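Local coordinates for protein phospholipase C-beta (PLC-beta) (Sepia officinalis, PDB 3QR0) that is a multidomain phospholipase C of the beta class, combining PH, EF-hand, TIM-barrel and C2 domains and carrying a bound calcium ion, at residues Y520-F526 / Y539-M544; I468-H474 / E509-S515; E546-L550 / Q586-N590. All blocks are in the same frame, centred on the assembly; numbering follows the deposited sequence. Where two conformers were deposited one is given.

Contact 1: residues Y520-F526 / Y539-M544; sequences YIQPVHF and YEMSSM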
loop_
_atom_site.group_PDB
_atom_site.type_symbol
_atom_site.label_atom_id
_atom_site.label_comp_id
_atom_site.label_asym_id
_atom_site.label_seq_id
_atom_site.Cartn_x
_atom_site.Cartn_y
_atom_site.Cartn_z
ATOM N N TYR A 520 4.341 8.829 -26.637
ATOM C CA TYR A 520 3.954 7.423 -26.485
ATOM C C TYR A 520 2.562 7.227 -25.902
ATOM O O TYR A 520 1.985 6.145 -26.035
ATOM C CB TYR A 520 4.982 6.670 -25.633
ATOM C CG TYR A 520 6.321 6.591 -26.317
ATOM C CD1 TYR A 520 6.487 5.820 -27.462
ATOM C CD2 TYR A 520 7.413 7.310 -25.838
ATOM C CE1 TYR A 520 7.703 5.756 -28.108
ATOM C CE2 TYR A 520 8.634 7.251 -26.471
ATOM C CZ TYR A 520 8.777 6.476 -27.610
ATOM O OH TYR A 520 9.992 6.415 -28.244
ATOM N N ILE A 521 2.025 8.257 -25.254
ATOM C CA ILE A 521 0.725 8.148 -24.608
ATOM C C ILE A 521 -0.225 9.130 -25.259
ATOM O O ILE A 521 -0.626 10.122 -24.648
ATOM C CB ILE A 521 0.795 8.407 -23.079
ATOM C CG1 ILE A 521 2.033 7.754 -22.455
ATOM C CG2 ILE A 521 -0.475 7.892 -22.409
ATOM C CD1 ILE A 521 2.075 6.243 -22.563
ATOM N N GLN A 522 -0.581 8.853 -26.508
ATOM C CA GLN A 522 -1.429 9.749 -27.273
ATOM C C GLN A 522 -2.891 9.337 -27.151
ATOM O O GLN A 522 -3.278 8.294 -27.663
ATOM C CB GLN A 522 -1.016 9.767 -28.746
ATOM C CG GLN A 522 -1.758 10.807 -29.549
ATOM C CD GLN A 522 -1.457 10.742 -31.028
ATOM O OE1 GLN A 522 -0.430 10.197 -31.449
ATOM N NE2 GLN A 522 -2.357 11.307 -31.832
ATOM N N PRO A 523 -3.713 10.165 -26.483
ATOM C CA PRO A 523 -5.126 9.831 -26.348
ATOM C C PRO A 523 -5.886 10.106 -27.636
ATOM O O PRO A 523 -5.802 11.208 -28.172
ATOM C CB PRO A 523 -5.603 10.760 -25.229
ATOM C CG PRO A 523 -4.700 11.940 -25.302
ATOM C CD PRO A 523 -3.409 11.500 -25.944
ATOM N N VAL A 524 -6.610 9.105 -28.123
ATOM C CA VAL A 524 -7.407 9.237 -29.335
ATOM C C VAL A 524 -8.823 8.741 -29.085
ATOM O O VAL A 524 -9.064 7.942 -28.176
ATOM C CB VAL A 524 -6.798 8.445 -30.522
ATOM C CG1 VAL A 524 -5.393 8.952 -30.845
ATOM C CG2 VAL A 524 -6.783 6.943 -30.229
ATOM N N HIS A 525 -9.747 9.236 -29.900
ATOM C CA HIS A 525 -11.136 8.787 -29.925
ATOM C C HIS A 525 -11.192 7.286 -30.241
ATOM O O HIS A 525 -10.651 6.851 -31.250
ATOM C CB HIS A 525 -11.877 9.608 -30.999
ATOM C CG HIS A 525 -13.316 9.244 -31.184
ATOM N ND1 HIS A 525 -14.310 9.668 -30.327
ATOM C CD2 HIS A 525 -13.937 8.539 -32.159
ATOM C CE1 HIS A 525 -15.476 9.210 -30.748
ATOM N NE2 HIS A 525 -15.278 8.524 -31.859
ATOM N N PHE A 526 -11.818 6.495 -29.370
ATOM C CA PHE A 526 -11.974 5.062 -29.630
ATOM C C PHE A 526 -13.100 4.844 -30.644
ATOM O O PHE A 526 -14.157 5.458 -30.544
ATOM C CB PHE A 526 -12.275 4.300 -28.337
ATOM C CG PHE A 526 -12.272 2.803 -28.502
ATOM C CD1 PHE A 526 -11.114 2.067 -28.281
ATOM C CD2 PHE A 526 -13.423 2.132 -28.896
ATOM C CE1 PHE A 526 -11.108 0.687 -28.442
ATOM C CE2 PHE A 526 -13.426 0.755 -29.061
ATOM C CZ PHE A 526 -12.270 0.029 -28.830
ATOM N N TYR A 539 1.214 3.490 -29.831
ATOM C CA TYR A 539 1.326 4.730 -29.053
ATOM C C TYR A 539 -0.003 5.493 -29.011
ATOM O O TYR A 539 -0.099 6.551 -28.381
ATOM C CB TYR A 539 2.420 5.620 -29.645
ATOM C CG TYR A 539 2.240 5.861 -31.121
ATOM C CD1 TYR A 539 1.404 6.869 -31.576
ATOM C CD2 TYR A 539 2.887 5.066 -32.064
ATOM C CE1 TYR A 539 1.218 7.092 -32.921
ATOM C CE2 TYR A 539 2.701 5.279 -33.418
ATOM C CZ TYR A 539 1.864 6.303 -33.835
ATOM O OH TYR A 539 1.660 6.543 -35.169
ATOM N N GLU A 540 -1.022 4.975 -29.689
ATOM C CA GLU A 540 -2.365 5.506 -29.525
ATOM C C GLU A 540 -3.035 4.760 -28.384
ATOM O O GLU A 540 -2.887 3.546 -28.245
ATOM C CB GLU A 540 -3.174 5.408 -30.813
ATOM C CG GLU A 540 -2.707 6.392 -31.879
ATOM C CD GLU A 540 -3.667 6.523 -33.042
ATOM O OE1 GLU A 540 -4.582 5.682 -33.183
ATOM O OE2 GLU A 540 -3.494 7.472 -33.834
ATOM N N MET A 541 -3.733 5.504 -27.537
ATOM C CA MET A 541 -4.422 4.916 -26.393
ATOM C C MET A 541 -5.761 5.597 -26.228
ATOM O O MET A 541 -6.036 6.620 -26.862
ATOM C CB MET A 541 -3.575 5.044 -25.118
ATOM C CG MET A 541 -3.252 6.470 -24.665
ATOM S SD MET A 541 -4.560 7.254 -23.684
ATOM C CE MET A 541 -4.502 6.287 -22.180
ATOM N N SER A 542 -6.606 5.010 -25.398
ATOM C CA SER A 542 -7.889 5.602 -25.111
ATOM C C SER A 542 -8.116 5.654 -23.614
ATOM O O SER A 542 -7.720 4.750 -22.872
ATOM C CB SER A 542 -9.008 4.851 -25.833
ATOM O OG SER A 542 -9.047 5.236 -27.207
ATOM N N SER A 543 -8.712 6.756 -23.180
ATOM C CA SER A 543 -9.080 6.953 -21.791
ATOM C C SER A 543 -10.596 6.875 -21.767
ATOM O O SER A 543 -11.266 7.735 -22.329
ATOM C CB SER A 543 -8.578 8.311 -21.293
ATOM O OG SER A 543 -8.789 8.461 -19.895
ATOM N N MET A 544 -11.122 5.815 -21.157
ATOM C CA MET A 544 -12.550 5.532 -21.172
ATOM C C MET A 544 -13.184 5.758 -19.809
ATOM O O MET A 544 -12.703 5.237 -18.796
ATOM C CB MET A 544 -12.782 4.072 -21.549
ATOM C CG MET A 544 -12.153 3.630 -22.843
ATOM S SD MET A 544 -12.661 1.938 -23.219
ATOM C CE MET A 544 -11.700 1.615 -24.700
HETATM O O HOH W 1 -9.502 8.668 -25.228
#

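Contact 2: residues I468-H474 / E509-S515; sequences IKNKKMH and EAAEEMS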
loop_
_atom_site.group_PDB
_atom_site.type_symbol
_atom_site.label_atom_id
_atom_site.label_comp_id
_atom_site.label_asym_id
_atom_site.label_seq_id
_atom_site.Cartn_x
_atom_site.Cartn_y
_atom_site.Cartn_z
ATOM N N ILE A 468 3.605 12.870 -20.891
ATOM C CA ILE A 468 2.424 13.714 -20.966
ATOM C C ILE A 468 1.381 13.074 -21.860
ATOM O O ILE A 468 1.646 12.806 -23.031
ATOM C CB ILE A 468 2.737 15.112 -21.552
ATOM C CG1 ILE A 468 3.878 15.784 -20.784
ATOM C CG2 ILE A 468 1.481 15.985 -21.516
ATOM C CD1 ILE A 468 3.611 15.960 -19.309
ATOM N N LYS A 469 0.198 12.852 -21.295
ATOM C CA LYS A 469 -0.965 12.385 -22.039
ATOM C C LYS A 469 -1.880 13.583 -22.278
ATOM O O LYS A 469 -2.506 14.104 -21.350
ATOM C CB LYS A 469 -1.692 11.285 -21.262
ATOM C CG LYS A 469 -3.063 10.896 -21.813
ATOM C CD LYS A 469 -3.795 9.961 -20.860
ATOM C CE LYS A 469 -5.297 9.948 -21.115
ATOM N NZ LYS A 469 -5.943 11.291 -20.919
ATOM N N ASN A 470 -1.932 14.018 -23.533
ATOM C CA ASN A 470 -2.730 15.161 -23.953
ATOM C C ASN A 470 -3.047 15.003 -25.429
ATOM O O ASN A 470 -2.291 14.358 -26.160
ATOM C CB ASN A 470 -1.956 16.460 -23.714
ATOM C CG ASN A 470 -2.819 17.703 -23.867
ATOM O OD1 ASN A 470 -3.353 18.223 -22.888
ATOM N ND2 ASN A 470 -2.951 18.193 -25.098
ATOM N N LYS A 471 -4.161 15.582 -25.865
ATOM C CA LYS A 471 -4.509 15.579 -27.282
ATOM C C LYS A 471 -3.342 16.146 -28.083
ATOM O O LYS A 471 -2.642 17.047 -27.611
ATOM C CB LYS A 471 -5.766 16.414 -27.543
ATOM C CG LYS A 471 -7.053 15.805 -26.996
ATOM C CD LYS A 471 -8.171 16.843 -26.881
ATOM C CE LYS A 471 -8.664 17.317 -28.238
ATOM N NZ LYS A 471 -9.898 18.159 -28.102
ATOM N N LYS A 472 -3.114 15.587 -29.268
ATOM C CA LYS A 472 -2.155 16.153 -30.207
ATOM C C LYS A 472 -2.915 17.026 -31.193
ATOM O O LYS A 472 -4.149 17.046 -31.184
ATOM C CB LYS A 472 -1.357 15.058 -30.923
ATOM C CG LYS A 472 -0.267 14.442 -30.046
ATOM C CD LYS A 472 0.694 13.550 -30.830
ATOM C CE LYS A 472 1.779 14.345 -31.542
ATOM N NZ LYS A 472 2.800 14.903 -30.611
ATOM N N MET A 473 -2.184 17.759 -32.027
ATOM C CA MET A 473 -2.806 18.685 -32.973
ATOM C C MET A 473 -3.708 17.956 -33.967
ATOM O O MET A 473 -3.352 16.898 -34.494
ATOM C CB MET A 473 -1.751 19.515 -33.708
ATOM C CG MET A 473 -1.110 20.583 -32.830
ATOM S SD MET A 473 -0.843 22.134 -33.695
ATOM C CE MET A 473 -2.537 22.658 -33.978
ATOM N N HIS A 474 -4.874 18.553 -34.209
ATOM C CA HIS A 474 -5.963 17.930 -34.968
ATOM C C HIS A 474 -5.531 17.492 -36.368
ATOM O O HIS A 474 -5.343 18.318 -37.260
ATOM C CB HIS A 474 -7.146 18.907 -35.053
ATOM C CG HIS A 474 -8.409 18.292 -35.569
ATOM N ND1 HIS A 474 -8.642 18.079 -36.911
ATOM C CD2 HIS A 474 -9.516 17.854 -34.921
ATOM C CE1 HIS A 474 -9.834 17.531 -37.068
ATOM N NE2 HIS A 474 -10.384 17.383 -35.876
ATOM N N GLU A 509 -8.968 22.321 -28.080
ATOM C CA GLU A 509 -8.040 21.828 -29.100
ATOM C C GLU A 509 -6.629 22.019 -28.564
ATOM O O GLU A 509 -6.371 22.952 -27.798
ATOM C CB GLU A 509 -8.183 22.587 -30.428
ATOM C CG GLU A 509 -9.605 22.722 -30.966
ATOM C CD GLU A 509 -10.334 21.399 -31.075
ATOM O OE1 GLU A 509 -9.711 20.395 -31.489
ATOM O OE2 GLU A 509 -11.543 21.368 -30.753
ATOM N N ALA A 510 -5.717 21.142 -28.962
ATOM C CA ALA A 510 -4.350 21.211 -28.478
ATOM C C ALA A 510 -3.615 22.362 -29.148
ATOM O O ALA A 510 -3.706 22.548 -30.364
ATOM C CB ALA A 510 -3.625 19.896 -28.734
ATOM N N ALA A 511 -2.912 23.150 -28.342
ATOM C CA ALA A 511 -1.938 24.100 -28.858
ATOM C C ALA A 511 -0.711 23.295 -29.273
ATOM O O ALA A 511 -0.505 22.175 -28.791
ATOM C CB ALA A 511 -1.571 25.118 -27.800
ATOM N N GLU A 512 0.102 23.865 -30.158
ATOM C CA GLU A 512 1.282 23.166 -30.662
ATOM C C GLU A 512 2.315 22.886 -29.561
ATOM O O GLU A 512 2.970 21.847 -29.585
ATOM C CB GLU A 512 1.917 23.937 -31.828
ATOM C CG GLU A 512 3.055 23.183 -32.521
ATOM C CD GLU A 512 3.198 23.531 -33.997
ATOM O OE1 GLU A 512 2.967 24.701 -34.378
ATOM O OE2 GLU A 512 3.548 22.625 -34.783
ATOM N N GLU A 513 2.443 23.790 -28.590
ATOM C CA GLU A 513 3.403 23.603 -27.489
ATOM C C GLU A 513 3.039 22.428 -26.580
ATOM O O GLU A 513 3.928 21.759 -26.054
ATOM C CB GLU A 513 3.544 24.867 -26.631
ATOM C CG GLU A 513 4.275 26.022 -27.302
ATOM C CD GLU A 513 3.369 26.911 -28.137
ATOM O OE1 GLU A 513 3.839 27.996 -28.545
ATOM O OE2 GLU A 513 2.199 26.538 -28.387
ATOM N N MET A 514 1.742 22.194 -26.378
ATOM C CA MET A 514 1.292 21.041 -25.590
ATOM C C MET A 514 1.357 19.774 -26.426
ATOM O O MET A 514 1.858 18.754 -25.966
ATOM C CB MET A 514 -0.130 21.235 -25.047
ATOM C CG MET A 514 -0.206 22.043 -23.757
ATOM S SD MET A 514 0.831 21.401 -22.426
ATOM C CE MET A 514 0.125 19.767 -22.202
ATOM N N SER A 515 0.847 19.845 -27.651
ATOM C CA SER A 515 0.946 18.738 -28.598
ATOM C C SER A 515 2.379 18.197 -28.692
ATOM O O SER A 515 2.585 16.983 -28.684
ATOM C CB SER A 515 0.454 19.182 -29.975
ATOM O OG SER A 515 0.333 18.086 -30.861
HETATM O O HOH W 2 2.721 17.804 -32.271
#

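Contact 3: residues E546-L550 / Q586-N590; sequences ETQAL and QIYWN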
loop_
_atom_site.group_PDB
_atom_site.type_symbol
_atom_site.label_atom_id
_atom_site.label_comp_id
_atom_site.label_asym_id
_atom_site.label_seq_id
_atom_site.Cartn_x
_atom_site.Cartn_y
_atom_site.Cartn_z
ATOM N N GLU A 546 -15.884 4.743 -17.085
ATOM C CA GLU A 546 -16.241 3.365 -16.770
ATOM C C GLU A 546 -17.426 2.874 -17.598
ATOM O O GLU A 546 -17.451 1.723 -17.997
ATOM C CB GLU A 546 -16.504 3.167 -15.268
ATOM C CG GLU A 546 -17.768 3.792 -14.731
ATOM C CD GLU A 546 -17.935 3.558 -13.233
ATOM O OE1 GLU A 546 -17.581 4.460 -12.451
ATOM O OE2 GLU A 546 -18.414 2.473 -12.835
ATOM N N THR A 547 -18.387 3.754 -17.873
ATOM C CA THR A 547 -19.549 3.407 -18.689
ATOM C C THR A 547 -19.143 2.921 -20.088
ATOM O O THR A 547 -19.699 1.944 -20.585
ATOM C CB THR A 547 -20.514 4.603 -18.821
ATOM O OG1 THR A 547 -20.781 5.142 -17.521
ATOM C CG2 THR A 547 -21.826 4.176 -19.469
ATOM N N GLN A 548 -18.168 3.586 -20.712
ATOM C CA GLN A 548 -17.711 3.173 -22.046
ATOM C C GLN A 548 -16.997 1.832 -21.970
ATOM O O GLN A 548 -17.275 0.934 -22.763
ATOM C CB GLN A 548 -16.786 4.213 -22.686
ATOM C CG GLN A 548 -16.310 3.840 -24.107
ATOM C CD GLN A 548 -15.461 4.923 -24.766
ATOM O OE1 GLN A 548 -14.689 5.608 -24.101
ATOM N NE2 GLN A 548 -15.596 5.069 -26.083
ATOM N N ALA A 549 -16.082 1.711 -21.014
ATOM C CA ALA A 549 -15.291 0.495 -20.832
ATOM C C ALA A 549 -16.173 -0.715 -20.530
ATOM O O ALA A 549 -15.885 -1.811 -20.995
ATOM C CB ALA A 549 -14.261 0.691 -19.732
ATOM N N LEU A 550 -17.244 -0.508 -19.762
ATOM C CA LEU A 550 -18.215 -1.570 -19.466
ATOM C C LEU A 550 -18.962 -2.042 -20.712
ATOM O O LEU A 550 -19.189 -3.238 -20.881
ATOM C CB LEU A 550 -19.224 -1.109 -18.410
ATOM C CG LEU A 550 -18.699 -1.027 -16.978
ATOM C CD1 LEU A 550 -19.669 -0.264 -16.073
ATOM C CD2 LEU A 550 -18.434 -2.432 -16.436
ATOM N N GLN A 586 -10.163 -4.693 -10.081
ATOM C CA GLN A 586 -10.124 -6.013 -10.714
ATOM C C GLN A 586 -11.065 -6.111 -11.922
ATOM O O GLN A 586 -10.755 -6.804 -12.885
ATOM C CB GLN A 586 -10.468 -7.127 -9.711
ATOM C CG GLN A 586 -9.288 -7.613 -8.854
ATOM C CD GLN A 586 -8.958 -6.705 -7.678
ATOM O OE1 GLN A 586 -9.645 -5.710 -7.418
ATOM N NE2 GLN A 586 -7.891 -7.049 -6.957
ATOM N N ILE A 587 -12.213 -5.427 -11.871
ATOM C CA ILE A 587 -13.164 -5.451 -12.989
ATOM C C ILE A 587 -12.440 -5.177 -14.309
ATOM O O ILE A 587 -12.683 -5.848 -15.313
ATOM C CB ILE A 587 -14.305 -4.413 -12.817
ATOM C CG1 ILE A 587 -15.221 -4.800 -11.650
ATOM C CG2 ILE A 587 -15.139 -4.313 -14.107
ATOM C CD1 ILE A 587 -16.164 -3.683 -11.210
ATOM N N TYR A 588 -11.542 -4.192 -14.291
ATOM C CA TYR A 588 -10.847 -3.746 -15.491
ATOM C C TYR A 588 -9.468 -4.390 -15.653
ATOM O O TYR A 588 -9.035 -4.636 -16.781
ATOM C CB TYR A 588 -10.799 -2.212 -15.514
ATOM C CG TYR A 588 -12.204 -1.651 -15.437
ATOM C CD1 TYR A 588 -13.037 -1.676 -16.548
ATOM C CD2 TYR A 588 -12.727 -1.180 -14.237
ATOM C CE1 TYR A 588 -14.336 -1.207 -16.482
ATOM C CE2 TYR A 588 -14.028 -0.711 -14.163
ATOM C CZ TYR A 588 -14.824 -0.728 -15.292
ATOM O OH TYR A 588 -16.114 -0.268 -15.235
ATOM N N TRP A 589 -8.790 -4.685 -14.544
ATOM C CA TRP A 589 -7.538 -5.452 -14.611
ATOM C C TRP A 589 -7.759 -6.837 -15.226
ATOM O O TRP A 589 -6.847 -7.387 -15.856
ATOM C CB TRP A 589 -6.896 -5.626 -13.232
ATOM C CG TRP A 589 -6.329 -4.388 -12.642
ATOM C CD1 TRP A 589 -5.827 -3.304 -13.306
ATOM C CD2 TRP A 589 -6.159 -4.117 -11.251
ATOM N NE1 TRP A 589 -5.374 -2.363 -12.411
ATOM C CE2 TRP A 589 -5.563 -2.839 -11.141
ATOM C CE3 TRP A 589 -6.453 -4.826 -10.084
ATOM C CZ2 TRP A 589 -5.261 -2.262 -9.917
ATOM C CZ3 TRP A 589 -6.151 -4.248 -8.865
ATOM C CH2 TRP A 589 -5.560 -2.982 -8.792
ATOM N N ASN A 590 -8.961 -7.389 -15.041
ATOM C CA ASN A 590 -9.330 -8.681 -15.639
ATOM C C ASN A 590 -9.341 -8.651 -17.172
ATOM O O ASN A 590 -9.166 -9.687 -17.803
ATOM C CB ASN A 590 -10.709 -9.148 -15.148
ATOM C CG ASN A 590 -10.729 -9.505 -13.669
ATOM O OD1 ASN A 590 -9.708 -9.881 -13.082
ATOM N ND2 ASN A 590 -11.907 -9.389 -13.056
HETATM O O HOH W 3 -17.509 -0.227 -12.980
#

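Contact 1: residues Y520-F526 / Y539-M544
Met541 turns its CG into the space between its own backbone N and carbonyl carbon (chi1 62°) and bends again at both following torsions, which folds the thioether back against Pro523, with SD 4.0 Å from Pro523 CB. Met544 does the reverse: its chain stays extended (chi2 -174°) and carries CE over one face of the Phe526 ring, 4.0 Å from the centroid, as a CH-pi contact with the sulfur higher above the same ring.

A short parallel ladder pairs Gln522-Val524 with Tyr539-Met541, and Met544 lies beyond its end. Gln522 bonds to residues on both sides of Glu540: its N donates to Tyr539 O at 3.0 Å, and its O accepts from Met541 N at 2.8 Å. Val524 N then reaches Met541 O, also at 2.8 Å. Where the strand pairing stops, Ser542 OG takes over and donates to Val524 O at 2.9 Å, while a water bridges the same oxygen to Ser543 N.

On the face carrying Gln522 and Glu540, the Gln522 amide lies alongside Tyr539, its OE1 in plane at the ring edge. Val524 CG1 packs on the Glu540 carboxylate, 3.7 Å from CD, and that group forms salt bridges with Lys535 and Arg537.

This is the pairing of two neighbouring parallel strands in a beta-alpha-beta unit of the barrel. Its chemistry implies that, past the last backbone bond, the Ser542 hydroxyl and a water keep Val524 O tied to the neighbouring strand.

Contact 2: residues I468-H474 / E509-S515
Lys472 and Ser515 bring their backbones within 4.3 Å, CA to CA, where the chain leaving strand 466-469 passes in an open, extended course beside the short helix 512-515, whose N-cap position is Ala511.

Ser515 is the hub. Its OG, swung away from its own backbone N (chi1 -171°), accepts the Met473 N-H at 2.8 Å in a bond bent to 140°, and a water also binds it. The CB of Lys472 already touches Ser515 OG; the chain heads away overall, and bends at its last two torsions return NZ to Ser515 O at 2.8 Å. The ammonium stands 43° above that carbonyl plane, and it has a second acceptor in Val518 O.

Packing fills in around these bonds. Ala510 directs its methyl at the passing chain, with CB 3.2 Å from Lys471 O; the same carbonyl receives Asn470 ND2 on a lone pair at 2.8 Å. Asn470 OD1 in turn is bonded to Asn418. Deeper in, Met514 curls so that its CE touches the Asn470 amide and lies 4.1 Å from Ile468 CG2; the side chain also packs on helix 422-436 and strand 412-418. Toward the surface, Met473 SD rests 3.8 Å from Glu512 CB. Lys471 NZ comes near Glu509 OE1 without forming a salt bridge, its hydrogen bond going to Ala508 O.

The contact closes a long, partly unmodelled excursion between the two halves of the barrel. Its chemistry implies a polar seam centred on one serine, which engages the passing chain through both its hydroxyl and its carbonyl, with Met514 packed on its inner side.

Contact 3: residues E546-L550 / Q586-N590
Tyr588 accounts for most of the contact: it extends from helix 586-589 to the first turn of helix 546-555, and its apolar, close-approach and water-mediated interactions can be taken in turn.

The apolar group begins with Ala549, whose CB points at the approaching ring and lies 3.8 Å from Tyr588 CE1, oblique to the ring plane. Leu550 crosses the tyrosine at about a right angle and sets CD2 4.2 Å from CZ; the same methyl just meets Ile587 CG2 at 4.5 Å. From within its own helix Tyr588 is also covered by Ile587, whose CG2 stands 3.7 Å above the ring plane, over its centre. Beyond the two helices, Ile571 of strand 569-572 touches both Ala549 and Tyr588, and Tyr583 meets the Tyr588 ring edge-to-face.

The phenol oxygen makes the closest approaches. Tyr588 OH lies 3.2 Å from Leu550 CG, a tight fit for a hydroxyl against a branched carbon, and Glu546 CB adjoins it at 3.5 Å.

Polar contact between the helices is indirect. One water lies 2.7 Å from Tyr588 OH and donates to Glu546 OE2 at 2.9 Å. Glu546 places its CG between its own N and carbonyl carbon (chi1 71°), and its extended chain then carries the carboxylate to that water.

The helices before and after strand 569-572 in the chain are thus joined mainly by one aromatic side chain. Its chemistry implies a divided role: the ring packs against alkyl groups, while its hydroxyl bonds a water that in turn donates to the Glu546 carboxylate, whose other oxygen is bound by Arg577, in a salt bridge, and by Lys574 N, which probably limits its rotation.

In the fold
The three contacts follow one another along the chain and around the TIM barrel. Contact 2 leads through the chain after helix 512-515 into contact 1, their centres 12 Å apart; there Pro523 packs on Asn470, and Gln522 CD lies 3.5 Å from Lys472 CD. Strand 540-545 passes directly into helix 546-555, linking contact 1 to contact 3, 16 Å away between centres. Contacts 2 and 3 do not touch: their centres are 27 Å apart and their nearest atoms about 11 Å. None of the three supplies a ligand to the calcium ion, held by Asn339, Glu368, Asp370 and Glu417; they lie in the barrel around it, Asn470 bonding Asn418, next to Glu417, with its side chain about 12 Å from the ion.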